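Local coordinates for 6-O-methylguanine DNA methyltransferase (Enterococcus faecalis, PDB 2B6C), which is predicted to act in the repair of alkylated DNA, as a member of the all-helical AlkD-like family, although its own reaction is not established, at residues Y133-E136 with N140-V143; A102-V107 with E172-K177. One frame throughout, in Å; residues are numbered along the deposited sequence.

Contact 1. Residues Y133-E136 with N140-V143. With SO4 (sulfate ion), chain I.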
loop_
_atom_site.group_PDB
_atom_site.type_symbol
_atom_site.label_atom_id
_atom_site.label_comp_id
_atom_site.label_asym_id
_atom_site.label_seq_id
_atom_site.Cartn_x
_atom_site.Cartn_y
_atom_site.Cartn_z
ATOM N N TYR B 133 16.300 -11.659 18.955
ATOM C CA TYR B 133 16.245 -12.427 20.204
ATOM C C TYR B 133 17.655 -12.658 20.805
ATOM O O TYR B 133 18.547 -13.123 20.101
ATOM C CB TYR B 133 15.544 -13.800 19.984
ATOM C CG TYR B 133 15.700 -14.696 21.173
ATOM C CD1 TYR B 133 14.958 -14.460 22.334
ATOM C CD2 TYR B 133 16.642 -15.752 21.181
ATOM C CE1 TYR B 133 15.118 -15.239 23.456
ATOM C CE2 TYR B 133 16.795 -16.557 22.319
ATOM C CZ TYR B 133 16.034 -16.271 23.462
ATOM O OH TYR B 133 16.149 -17.027 24.622
ATOM N N GLY B 134 17.833 -12.379 22.102
ATOM C CA GLY B 134 19.133 -12.560 22.772
ATOM C C GLY B 134 20.300 -11.691 22.276
ATOM O O GLY B 134 21.462 -11.981 22.557
ATOM N N ALA B 135 20.010 -10.639 21.522
ATOM C CA ALA B 135 21.061 -9.695 21.090
ATOM C C ALA B 135 21.798 -9.124 22.312
ATOM O O ALA B 135 21.209 -9.019 23.389
ATOM C CB ALA B 135 20.437 -8.592 20.283
ATOM N N GLU B 136 23.081 -8.785 22.160
ATOM C CA GLU B 136 23.808 -8.069 23.208
ATOM C C GLU B 136 23.249 -6.663 23.485
ATOM O O GLU B 136 23.245 -6.215 24.619
ATOM C CB GLU B 136 25.294 -7.909 22.855
ATOM C CG GLU B 136 25.978 -9.167 22.459
ATOM C CD GLU B 136 27.419 -9.231 22.961
ATOM O OE1 GLU B 136 27.621 -9.651 24.141
ATOM O OE2 GLU B 136 28.343 -8.867 22.173
ATOM N N ASN B 140 18.112 -3.799 20.521
ATOM C CA ASN B 140 17.692 -4.904 19.662
ATOM C C ASN B 140 16.676 -5.841 20.346
ATOM O O ASN B 140 15.743 -6.302 19.704
ATOM C CB ASN B 140 18.868 -5.728 19.132
ATOM C CG ASN B 140 19.618 -5.038 18.014
ATOM O OD1 ASN B 140 19.022 -4.381 17.157
ATOM N ND2 ASN B 140 20.949 -5.182 18.011
ATOM N N ARG B 141 16.887 -6.157 21.624
ATOM C CA ARG B 141 15.963 -7.029 22.377
ATOM C C ARG B 141 14.621 -6.361 22.653
ATOM O O ARG B 141 13.591 -7.044 22.721
ATOM C CB ARG B 141 16.607 -7.480 23.674
ATOM C CG ARG B 141 17.928 -8.211 23.401
ATOM C CD ARG B 141 18.267 -9.138 24.587
ATOM N NE ARG B 141 18.214 -8.476 25.882
ATOM C CZ ARG B 141 19.167 -7.676 26.372
ATOM N NH1 ARG B 141 20.268 -7.389 25.656
ATOM N NH2 ARG B 141 19.014 -7.159 27.579
ATOM N N ARG B 142 14.629 -5.027 22.779
ATOM C CA ARG B 142 13.395 -4.275 22.752
ATOM C C ARG B 142 12.538 -4.558 21.473
ATOM O O ARG B 142 11.301 -4.689 21.554
ATOM C CB ARG B 142 13.656 -2.775 22.961
ATOM C CG ARG B 142 12.357 -1.927 22.996
ATOM C CD ARG B 142 12.627 -0.527 23.566
ATOM N NE ARG B 142 11.527 0.408 23.380
ATOM C CZ ARG B 142 10.778 0.895 24.380
ATOM N NH1 ARG B 142 9.815 1.775 24.114
ATOM N NH2 ARG B 142 10.988 0.519 25.654
ATOM N N VAL B 143 13.190 -4.616 20.311
ATOM C CA VAL B 143 12.520 -4.979 19.071
ATOM C C VAL B 143 11.957 -6.414 19.139
ATOM O O VAL B 143 10.819 -6.607 18.723
ATOM C CB VAL B 143 13.428 -4.770 17.791
ATOM C CG1 VAL B 143 12.717 -5.308 16.442
ATOM C CG2 VAL B 143 13.773 -3.287 17.620
HETATM S S SO4 I . 23.695 -7.628 18.708
HETATM O O1 SO4 I . 24.785 -7.014 17.948
HETATM O O2 SO4 I . 24.141 -8.876 19.364
HETATM O O3 SO4 I . 22.639 -8.028 17.759
HETATM O O4 SO4 I . 23.195 -6.658 19.704
#
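The guanidinium of R141 meets the loop edge-on, with the carbonyl oxygens of A135 and E136 near its plane at the rim carrying NH1. A single hydrogen bond, from R141 NH1 to A135 O, spans 2.9 Å with an N-H...O angle of 154°; the donor stands somewhat out of the carbonyl plane. A bend at chi3 (-51°) turns the guanidinium back so that NH1 reaches this oxygen. R141 CD also packs 3.2 Å from A135 O. D167 takes NE of R141 in a salt bridge, which helps fix the rotation of the flat group. Next to this, A135 points its methyl group toward the helix, with CB 3.5 Å from N140 CB. The asparagine amide reaches past it to a sulfate ion: N140 ND2 donates a hydrogen bond of 3.2 Å to sulfate O4, while E136 N gives sulfate O2 one of 3.0 Å. N137 N and K95 NZ also bond to the ion. The sulfate probably comes from the crystallisation liquor, and whether its site has a role in binding DNA is not settled; with backbone N-H groups, an amide and a lysine gathered around it, this is an anion site where helix 138-146 begins.

Contact 2. Residues A102-V107 with E172-K177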
loop_
_atom_site.group_PDB
_atom_site.type_symbol
_atom_site.label_atom_id
_atom_site.label_comp_id
_atom_site.label_asym_id
_atom_site.label_seq_id
_atom_site.Cartn_x
_atom_site.Cartn_y
_atom_site.Cartn_z
ATOM N N ALA B 102 20.561 5.264 18.650
ATOM C CA ALA B 102 19.453 4.568 19.271
ATOM C C ALA B 102 18.929 5.251 20.512
ATOM O O ALA B 102 19.706 5.612 21.430
ATOM C CB ALA B 102 19.856 3.131 19.619
ATOM N N TRP B 103 17.603 5.388 20.544
ATOM C CA TRP B 103 16.888 5.813 21.743
ATOM C C TRP B 103 15.469 5.291 21.503
ATOM O O TRP B 103 15.211 4.755 20.432
ATOM C CB TRP B 103 16.920 7.345 21.877
ATOM C CG TRP B 103 16.451 7.887 23.206
ATOM C CD1 TRP B 103 15.416 8.753 23.422
ATOM C CD2 TRP B 103 17.032 7.617 24.499
ATOM N NE1 TRP B 103 15.314 9.042 24.774
ATOM C CE2 TRP B 103 16.309 8.376 25.447
ATOM C CE3 TRP B 103 18.119 6.836 24.936
ATOM C CZ2 TRP B 103 16.611 8.356 26.810
ATOM C CZ3 TRP B 103 18.425 6.827 26.311
ATOM C CH2 TRP B 103 17.661 7.572 27.219
ATOM N N TRP B 104 14.535 5.451 22.440
ATOM C CA TRP B 104 13.242 4.759 22.253
ATOM C C TRP B 104 12.495 5.271 21.003
ATOM O O TRP B 104 11.716 4.551 20.392
ATOM C CB TRP B 104 12.371 4.870 23.520
ATOM C CG TRP B 104 11.980 6.305 23.856
ATOM C CD1 TRP B 104 12.589 7.136 24.776
ATOM C CD2 TRP B 104 10.917 7.065 23.272
ATOM N NE1 TRP B 104 11.962 8.363 24.793
ATOM C CE2 TRP B 104 10.938 8.352 23.885
ATOM C CE3 TRP B 104 9.918 6.782 22.312
ATOM C CZ2 TRP B 104 10.018 9.348 23.562
ATOM C CZ3 TRP B 104 9.019 7.793 21.965
ATOM C CH2 TRP B 104 9.072 9.059 22.600
ATOM N N ASP B 105 12.745 6.522 20.619
ATOM C CA ASP B 105 12.042 7.130 19.507
ATOM C C ASP B 105 12.397 6.466 18.155
ATOM O O ASP B 105 11.489 6.117 17.380
ATOM C CB ASP B 105 12.223 8.663 19.497
ATOM C CG ASP B 105 13.683 9.110 19.377
ATOM O OD1 ASP B 105 14.589 8.388 19.828
ATOM O OD2 ASP B 105 13.940 10.215 18.823
ATOM N N SER B 106 13.688 6.284 17.878
ATOM C CA SER B 106 14.104 5.584 16.643
ATOM C C SER B 106 13.902 4.068 16.681
ATOM O O SER B 106 13.530 3.477 15.690
ATOM C CB SER B 106 15.566 5.883 16.268
ATOM O OG SER B 106 16.464 5.302 17.209
ATOM N N VAL B 107 14.188 3.442 17.822
ATOM C CA VAL B 107 14.067 1.991 17.964
ATOM C C VAL B 107 12.597 1.528 17.826
ATOM O O VAL B 107 12.328 0.498 17.171
ATOM C CB VAL B 107 14.702 1.499 19.313
ATOM C CG1 VAL B 107 14.414 0.010 19.564
ATOM C CG2 VAL B 107 16.216 1.752 19.300
ATOM N N GLU B 172 17.163 -2.843 33.183
ATOM C CA GLU B 172 16.914 -1.758 32.247
ATOM C C GLU B 172 15.424 -1.359 32.087
ATOM O O GLU B 172 14.593 -2.175 31.646
ATOM C CB GLU B 172 17.530 -2.099 30.877
ATOM C CG GLU B 172 17.247 -1.055 29.809
ATOM C CD GLU B 172 17.688 0.340 30.234
ATOM O OE1 GLU B 172 18.878 0.525 30.558
ATOM O OE2 GLU B 172 16.850 1.243 30.252
ATOM N N PHE B 173 15.124 -0.102 32.430
ATOM C CA PHE B 173 13.805 0.504 32.224
ATOM C C PHE B 173 13.227 0.240 30.832
ATOM O O PHE B 173 12.078 -0.143 30.709
ATOM C CB PHE B 173 13.836 2.029 32.502
ATOM C CG PHE B 173 12.589 2.761 32.034
ATOM C CD1 PHE B 173 11.439 2.822 32.836
ATOM C CD2 PHE B 173 12.553 3.359 30.755
ATOM C CE1 PHE B 173 10.282 3.488 32.393
ATOM C CE2 PHE B 173 11.399 4.016 30.295
ATOM C CZ PHE B 173 10.260 4.079 31.119
ATOM N N PHE B 174 14.007 0.440 29.782
ATOM C CA PHE B 174 13.467 0.300 28.426
ATOM C C PHE B 174 13.176 -1.160 28.081
ATOM O O PHE B 174 12.464 -1.450 27.126
ATOM C CB PHE B 174 14.402 0.909 27.394
ATOM C CG PHE B 174 14.484 2.412 27.470
ATOM C CD1 PHE B 174 15.618 3.030 27.989
ATOM C CD2 PHE B 174 13.425 3.213 27.023
ATOM C CE1 PHE B 174 15.692 4.435 28.055
ATOM C CE2 PHE B 174 13.504 4.608 27.097
ATOM C CZ PHE B 174 14.636 5.211 27.611
ATOM N N ILE B 175 13.754 -2.075 28.847
ATOM C CA ILE B 175 13.448 -3.481 28.656
ATOM C C ILE B 175 12.201 -3.863 29.459
ATOM O O ILE B 175 11.282 -4.494 28.921
ATOM C CB ILE B 175 14.686 -4.375 28.956
ATOM C CG1 ILE B 175 15.705 -4.284 27.817
ATOM C CG2 ILE B 175 14.254 -5.794 29.249
ATOM C CD1 ILE B 175 15.268 -4.965 26.492
ATOM N N GLN B 176 12.113 -3.429 30.714
ATOM C CA GLN B 176 10.958 -3.817 31.524
ATOM C C GLN B 176 9.665 -3.190 30.953
ATOM O O GLN B 176 8.611 -3.834 30.928
ATOM C CB GLN B 176 11.168 -3.471 33.007
ATOM C CG GLN B 176 12.231 -4.349 33.705
ATOM C CD GLN B 176 11.887 -5.804 33.572
ATOM O OE1 GLN B 176 10.726 -6.157 33.672
ATOM N NE2 GLN B 176 12.866 -6.648 33.300
ATOM N N LYS B 177 9.774 -1.944 30.494
ATOM C CA LYS B 177 8.718 -1.246 29.792
ATOM C C LYS B 177 8.259 -2.024 28.566
ATOM O O LYS B 177 7.064 -2.135 28.325
ATOM C CB LYS B 177 9.237 0.098 29.326
ATOM C CG LYS B 177 8.378 1.261 29.752
ATOM C CD LYS B 177 7.123 1.301 28.936
ATOM C CE LYS B 177 6.502 2.649 29.024
ATOM N NZ LYS B 177 5.093 2.544 29.551
#
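An aromatic cluster of W103, W104 and F174 bridges the N-terminal ends of helices 104-120 and 173-186, and it shows how one phenyl ring can serve two indoles in different ways. Toward W103 the phenylalanine offers its edge: CE1 and CZ come over one face of the six-membered ring, with CE1 3.8 Å from W103 CH2. The ring centroids are 5.0 Å apart and the planes stand at 67°, an edge-to-face pair. The five-membered ring of W104 meets the same phenyl rim to rim, neither lying over the other's face, with the planes of these two rings only 25° apart. Here W104 CD1 is 3.6 Å from F174 CE2, and W104 CB adds a contact of 3.8 Å to that same carbon. With its CG placed between the backbone N and the carbonyl carbon (chi1 63°), the W104 indole stands beside the phenyl, whereas W103 CG lies opposite its own N and carries the indole across the phenyl. F173 CD2 sits 3.8 Å above the centre of one F174 face, and W139 also meets this ring.

E172 occupies the N-cap of helix 173-186, and its OE2 accepts from F174 N at 3.0 Å in a nearly straight bond through the lone pair away from the other carboxylate oxygen. W103 is at the N-cap position of helix 104-120, its carbonyl oxygen accepting from V107 N. Beside it, D105 OD1 lies in the plane of the W103 ring at its edge and forms a salt bridge with R69.

No hydrogen bond crosses between the two segments; the contact is made by the rings and W104 CB, a surface aromatic cluster joining helix N-termini, in keeping with the stacked helices of AlkD-like, HEAT-like repeat proteins.

In the fold
From the N terminus, the chain reaches residues 102-107 first, at the start of helix 104-120, then runs through helix 125-132 to the loop 133-136. Contact 1 closes a short turn by folding this loop against 140-143, in the first part of helix 138-146. Only after helix 157-166 does the chain arrive at 172-177, where contact 2 closes a much longer loop that contains contact 1 whole. Their centres lie 11 Å apart and they touch: R142 NH2 probably donates to F174 O at 2.9 Å, I175 packs on R141 and R142, and V143 meets V107. Helix 138-146 thus links helices 104-120 and 173-186 as well as its preceding loop.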